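Local coordinates for penicillin-binding 1 transmembrane protein MrcA (PDB 3D0F) that probably builds peptidoglycan as a bifunctional glycosyltransferase and transpeptidase of the inner membrane, here represented by its OB-like domain alone, at residues R91-K94 with W100-V103; V41-A44 with V49-F52. All blocks are in the same frame, centred on the assembly; numbering follows the deposited sequence. Where two conformers were deposited one is given.

Interaction 1 (R91-K94 with W100-V103); sequences RVKK and WQIV. With PO4 (phosphate ion), chain C.
Trp-100 lays its indole against Lys-94 in the antiparallel beta hairpin of strands 88-94 and 100-103, part of the OB-like domain. Lys-94 CB stands 3.7 Å from the centroid of the six-membered ring of Trp-100, almost exactly on the ring normal, a CH-pi contact. The extended Lys-94 chain then runs on past CE2 and CZ2 of Trp-100 to its exposed end. Val-92 meets the same ring system obliquely, with Val-92 CG2 3.8 Å from Trp-100 CE3. This face is the tightly packed one. Ile-59 and Leu-37 pack on both Val-92 and Trp-100, and Ile-61 packs on Val-92 and Ile-102.

Lys-93 N donates to Gln-101 O at 2.9 Å. Gln-101 N returns a 2.8 Å bond to Lys-93 O. Val-103 N adds a third bond, to Arg-91 O.

The other face, with Arg-91, Lys-93, Gln-101 and Val-103, is looser and partly exposed. In the conformer described, one of two, the Gln-101 side chain lies alongside Lys-93, so this detail is doubtful. Arg-91 bends away at chi2 (-75°) and forms a salt bridge with Glu-8 of the second subunit. Its guanidinium also meets, edge-on, a phosphate probably from the crystallisation liquor: Arg-91 NH1 donates to phosphate O4 at 3.0 Å and Arg-91 NH2 to phosphate O1 at 2.9 Å.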
loop_
_atom_site.group_PDB
_atom_site.type_symbol
_atom_site.label_atom_id
_atom_site.label_comp_id
_atom_site.label_asym_id
_atom_site.label_seq_id
_atom_site.Cartn_x
_atom_site.Cartn_y
_atom_site.Cartn_z
ATOM N N ARG A 91 0.465 -11.030 4.466
ATOM C CA ARG A 91 0.752 -9.759 3.829
ATOM C C ARG A 91 1.564 -10.055 2.587
ATOM O O ARG A 91 2.453 -10.911 2.589
ATOM C CB ARG A 91 1.549 -8.840 4.769
ATOM C CG ARG A 91 0.830 -8.595 6.106
ATOM C CD ARG A 91 -0.351 -7.621 6.021
ATOM N NE ARG A 91 -1.061 -7.672 7.290
ATOM C CZ ARG A 91 -2.087 -6.891 7.628
ATOM N NH1 ARG A 91 -2.505 -5.943 6.815
ATOM N NH2 ARG A 91 -2.674 -7.084 8.817
ATOM N N VAL A 92 1.285 -9.285 1.560
ATOM C CA VAL A 92 1.941 -9.452 0.257
ATOM C C VAL A 92 2.409 -8.137 -0.330
ATOM O O VAL A 92 1.822 -7.075 -0.052
ATOM C CB VAL A 92 0.985 -10.159 -0.729
ATOM C CG1 VAL A 92 0.639 -11.530 -0.197
ATOM C CG2 VAL A 92 -0.299 -9.356 -0.904
ATOM N N LYS A 93 3.431 -8.228 -1.177
ATOM C CA LYS A 93 3.923 -7.049 -1.876
ATOM C C LYS A 93 4.306 -7.461 -3.310
ATOM O O LYS A 93 4.944 -8.499 -3.494
ATOM C CB LYS A 93 5.143 -6.527 -1.129
ATOM C CG LYS A 93 5.724 -5.207 -1.628
ATOM C CD LYS A 93 6.892 -4.782 -0.763
ATOM C CE LYS A 93 7.654 -3.604 -1.304
ATOM N NZ LYS A 93 6.898 -2.590 -2.008
ATOM N N LYS A 94 4.087 -6.549 -4.246
ATOM C CA LYS A 94 4.392 -6.783 -5.648
ATOM C C LYS A 94 5.811 -6.274 -5.913
ATOM O O LYS A 94 6.125 -5.103 -5.609
ATOM C CB LYS A 94 3.363 -6.080 -6.518
ATOM C CG LYS A 94 3.424 -6.488 -7.985
ATOM C CD LYS A 94 2.387 -5.733 -8.783
ATOM C CE LYS A 94 2.128 -6.344 -10.131
ATOM N NZ LYS A 94 1.273 -5.423 -10.913
ATOM N N TRP A 100 4.174 -11.231 -7.097
ATOM C CA TRP A 100 3.860 -11.008 -5.711
ATOM C C TRP A 100 4.740 -11.853 -4.824
ATOM O O TRP A 100 5.116 -12.964 -5.190
ATOM C CB TRP A 100 2.377 -11.329 -5.436
ATOM C CG TRP A 100 1.459 -10.298 -6.085
ATOM C CD1 TRP A 100 0.950 -10.341 -7.338
ATOM C CD2 TRP A 100 0.982 -9.071 -5.510
ATOM N NE1 TRP A 100 0.208 -9.211 -7.603
ATOM C CE2 TRP A 100 0.186 -8.433 -6.481
ATOM C CE3 TRP A 100 1.165 -8.443 -4.282
ATOM C CZ2 TRP A 100 -0.415 -7.191 -6.262
ATOM C CZ3 TRP A 100 0.521 -7.225 -4.057
ATOM C CH2 TRP A 100 -0.232 -6.611 -5.052
ATOM N N GLN A 101 5.037 -11.334 -3.628
ATOM C CA GLN A 101 5.778 -12.047 -2.614
ATOM C C GLN A 101 5.072 -11.965 -1.271
ATOM O O GLN A 101 4.425 -10.953 -0.956
ATOM C CB GLN A 101 7.190 -11.446 -2.508
ATOM C CG GLN A 101 7.161 -10.003 -2.036
ATOM C CD GLN A 101 8.444 -9.223 -2.188
ATOM O OE1 GLN A 101 8.390 -7.987 -2.256
ATOM N NE2 GLN A 101 9.581 -9.901 -2.197
ATOM N N ILE A 102 5.206 -13.022 -0.468
ATOM C CA ILE A 102 4.707 -13.046 0.911
ATOM C C ILE A 102 5.766 -12.397 1.801
ATOM O O ILE A 102 6.949 -12.817 1.858
ATOM C CB ILE A 102 4.419 -14.448 1.392
ATOM C CG1 ILE A 102 3.357 -15.130 0.519
ATOM C CG2 ILE A 102 4.043 -14.384 2.876
ATOM C CD1 ILE A 102 3.007 -16.571 0.912
ATOM N N VAL A 103 5.322 -11.337 2.452
ATOM C CA VAL A 103 6.163 -10.544 3.342
ATOM C C VAL A 103 5.483 -10.375 4.719
ATOM O O VAL A 103 4.523 -11.042 5.034
ATOM C CB VAL A 103 6.423 -9.167 2.700
ATOM C CG1 VAL A 103 7.181 -9.338 1.389
ATOM C CG2 VAL A 103 5.136 -8.359 2.491
HETATM P P PO4 C . -5.000 -4.091 9.218
HETATM O O1 PO4 C . -4.697 -5.355 9.970
HETATM O O2 PO4 C . -6.431 -3.722 9.527
HETATM O O3 PO4 C . -4.063 -2.993 9.686
HETATM O O4 PO4 C . -4.845 -4.238 7.725
HETATM O O HOH W 1 2.591 -12.767 5.691
#

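Interaction 2 (V41-A44 with V49-F52); sequences VLSA and VEAF
Val-41 and Val-49 form the apolar centre of this hairpin contact, on the face they share with Ala-44 and Ala-51. Their side chains cross at about a right angle, and Val-41 CG2 lies 4.0 Å from Val-49 CG1. The two methyls of Val-49 divide the work. Val-49 CG1 lies anti to the backbone N (chi1 168°) and faces Val-41, while Val-49 CG2 packs on Ala-44 CB at 4.1 Å. Ile-84, Leu-66, Leu-73 and Ile-90 continue this core around the contact.

Between the strands the backbone forms a classic beta bulge. Leu-42 and Ser-43 both face Glu-50, so the register shifts by one residue. Glu-50 O accepts a 2.8 Å bond from Leu-42 N and a weak 3.4 Å bond from Ser-43 N. In return, Glu-50 N donates to Ser-43 O at 3.0 Å. The chain turns a corner at Leu-42. Leu-42 CD1 approaches Phe-52 CB at 4.3 Å, and both side chains also pack on Leu-23 of the second subunit.

Ser-43 and Glu-50 make the polar edge. Ser-43 OG rests 3.4 Å from Glu-50 CB and equally near Glu-50 CG, so it touches the aliphatic stem. The Glu-50 chain bends at chi2 (-147°), and Glu-50 OE2 has a long, weak ion pair with Arg-60 of strand 58-61. Specific polar bonding across this hairpin therefore comes from the backbone, where one carbonyl takes a firm bond from Leu-42 and a weak one from Ser-43. The side chains add apolar packing.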
loop_
_atom_site.group_PDB
_atom_site.type_symbol
_atom_site.label_atom_id
_atom_site.label_comp_id
_atom_site.label_asym_id
_atom_site.label_seq_id
_atom_site.Cartn_x
_atom_site.Cartn_y
_atom_site.Cartn_z
ATOM N N VAL A 41 -5.418 -16.305 2.372
ATOM C CA VAL A 41 -5.035 -17.492 1.609
ATOM C C VAL A 41 -6.254 -18.357 1.258
ATOM O O VAL A 41 -7.100 -18.644 2.123
ATOM C CB VAL A 41 -3.939 -18.311 2.332
ATOM C CG1 VAL A 41 -3.692 -19.703 1.590
ATOM C CG2 VAL A 41 -2.644 -17.454 2.424
ATOM N N LEU A 42 -6.341 -18.709 -0.019
ATOM C CA LEU A 42 -7.366 -19.631 -0.522
ATOM C C LEU A 42 -6.847 -21.063 -0.688
ATOM O O LEU A 42 -7.591 -22.013 -0.503
ATOM C CB LEU A 42 -7.900 -19.135 -1.880
ATOM C CG LEU A 42 -8.416 -17.695 -1.834
ATOM C CD1 LEU A 42 -8.959 -17.302 -3.216
ATOM C CD2 LEU A 42 -9.443 -17.425 -0.728
ATOM N N SER A 43 -5.606 -21.226 -1.140
ATOM C CA SER A 43 -4.985 -22.486 -1.279
ATOM C C SER A 43 -3.496 -22.343 -1.057
ATOM O O SER A 43 -2.944 -21.289 -1.326
ATOM C CB SER A 43 -5.274 -23.052 -2.651
ATOM O OG SER A 43 -4.550 -22.387 -3.643
ATOM N N ALA A 44 -2.849 -23.421 -0.610
ATOM C CA ALA A 44 -1.403 -23.382 -0.352
ATOM C C ALA A 44 -0.756 -24.715 -0.509
ATOM O O ALA A 44 -1.241 -25.731 -0.005
ATOM C CB ALA A 44 -1.106 -22.857 1.018
ATOM N N VAL A 49 0.858 -20.422 -3.650
ATOM C CA VAL A 49 -0.164 -19.938 -2.746
ATOM C C VAL A 49 -1.079 -19.032 -3.565
ATOM O O VAL A 49 -0.595 -18.099 -4.243
ATOM C CB VAL A 49 0.496 -19.144 -1.599
ATOM C CG1 VAL A 49 -0.549 -18.384 -0.798
ATOM C CG2 VAL A 49 1.376 -20.085 -0.757
ATOM N N GLU A 50 -2.392 -19.277 -3.488
ATOM C CA GLU A 50 -3.394 -18.375 -4.065
ATOM C C GLU A 50 -3.987 -17.583 -2.904
ATOM O O GLU A 50 -4.355 -18.170 -1.884
ATOM C CB GLU A 50 -4.525 -19.169 -4.742
ATOM C CG GLU A 50 -4.068 -19.931 -5.950
ATOM C CD GLU A 50 -5.103 -20.073 -7.071
ATOM O OE1 GLU A 50 -6.324 -19.844 -6.865
ATOM O OE2 GLU A 50 -4.645 -20.436 -8.190
ATOM N N ALA A 51 -4.088 -16.274 -3.054
ATOM C CA ALA A 51 -4.601 -15.408 -2.010
ATOM C C ALA A 51 -5.500 -14.313 -2.587
ATOM O O ALA A 51 -5.271 -13.857 -3.718
ATOM C CB ALA A 51 -3.445 -14.815 -1.175
ATOM N N PHE A 52 -6.516 -13.913 -1.839
ATOM C CA PHE A 52 -7.463 -12.876 -2.229
ATOM C C PHE A 52 -7.090 -11.567 -1.534
ATOM O O PHE A 52 -6.890 -11.543 -0.331
ATOM C CB PHE A 52 -8.881 -13.292 -1.796
ATOM C CG PHE A 52 -9.963 -12.332 -2.209
ATOM C CD1 PHE A 52 -10.599 -12.496 -3.422
ATOM C CD2 PHE A 52 -10.403 -11.347 -1.353
ATOM C CE1 PHE A 52 -11.634 -11.626 -3.828
ATOM C CE2 PHE A 52 -11.420 -10.444 -1.753
ATOM C CZ PHE A 52 -12.031 -10.617 -2.984
#

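Interactions 1 and 2 belong to one five-stranded antiparallel sheet of the OB-like domain. Their centres are about 12 Å apart. Each joins two strands of a beta hairpin. Interaction 2 comes first along the chain and closes before interaction 1 opens. Strands 37-45 and 88-94 are neighbours, so the two hairpins lie side by side in the sheet. They also touch directly: Ile-102 CD1 is 4.2 Å from Val-49 CG2. Strand 58-61 contributes side-chain contacts to both. Each contact also reaches the second subunit, by a salt bridge and packing at 91-94/100-103 and by packing at 41-44/49-52. Residues of both hairpins thus serve one shared sheet and the contact between subunits.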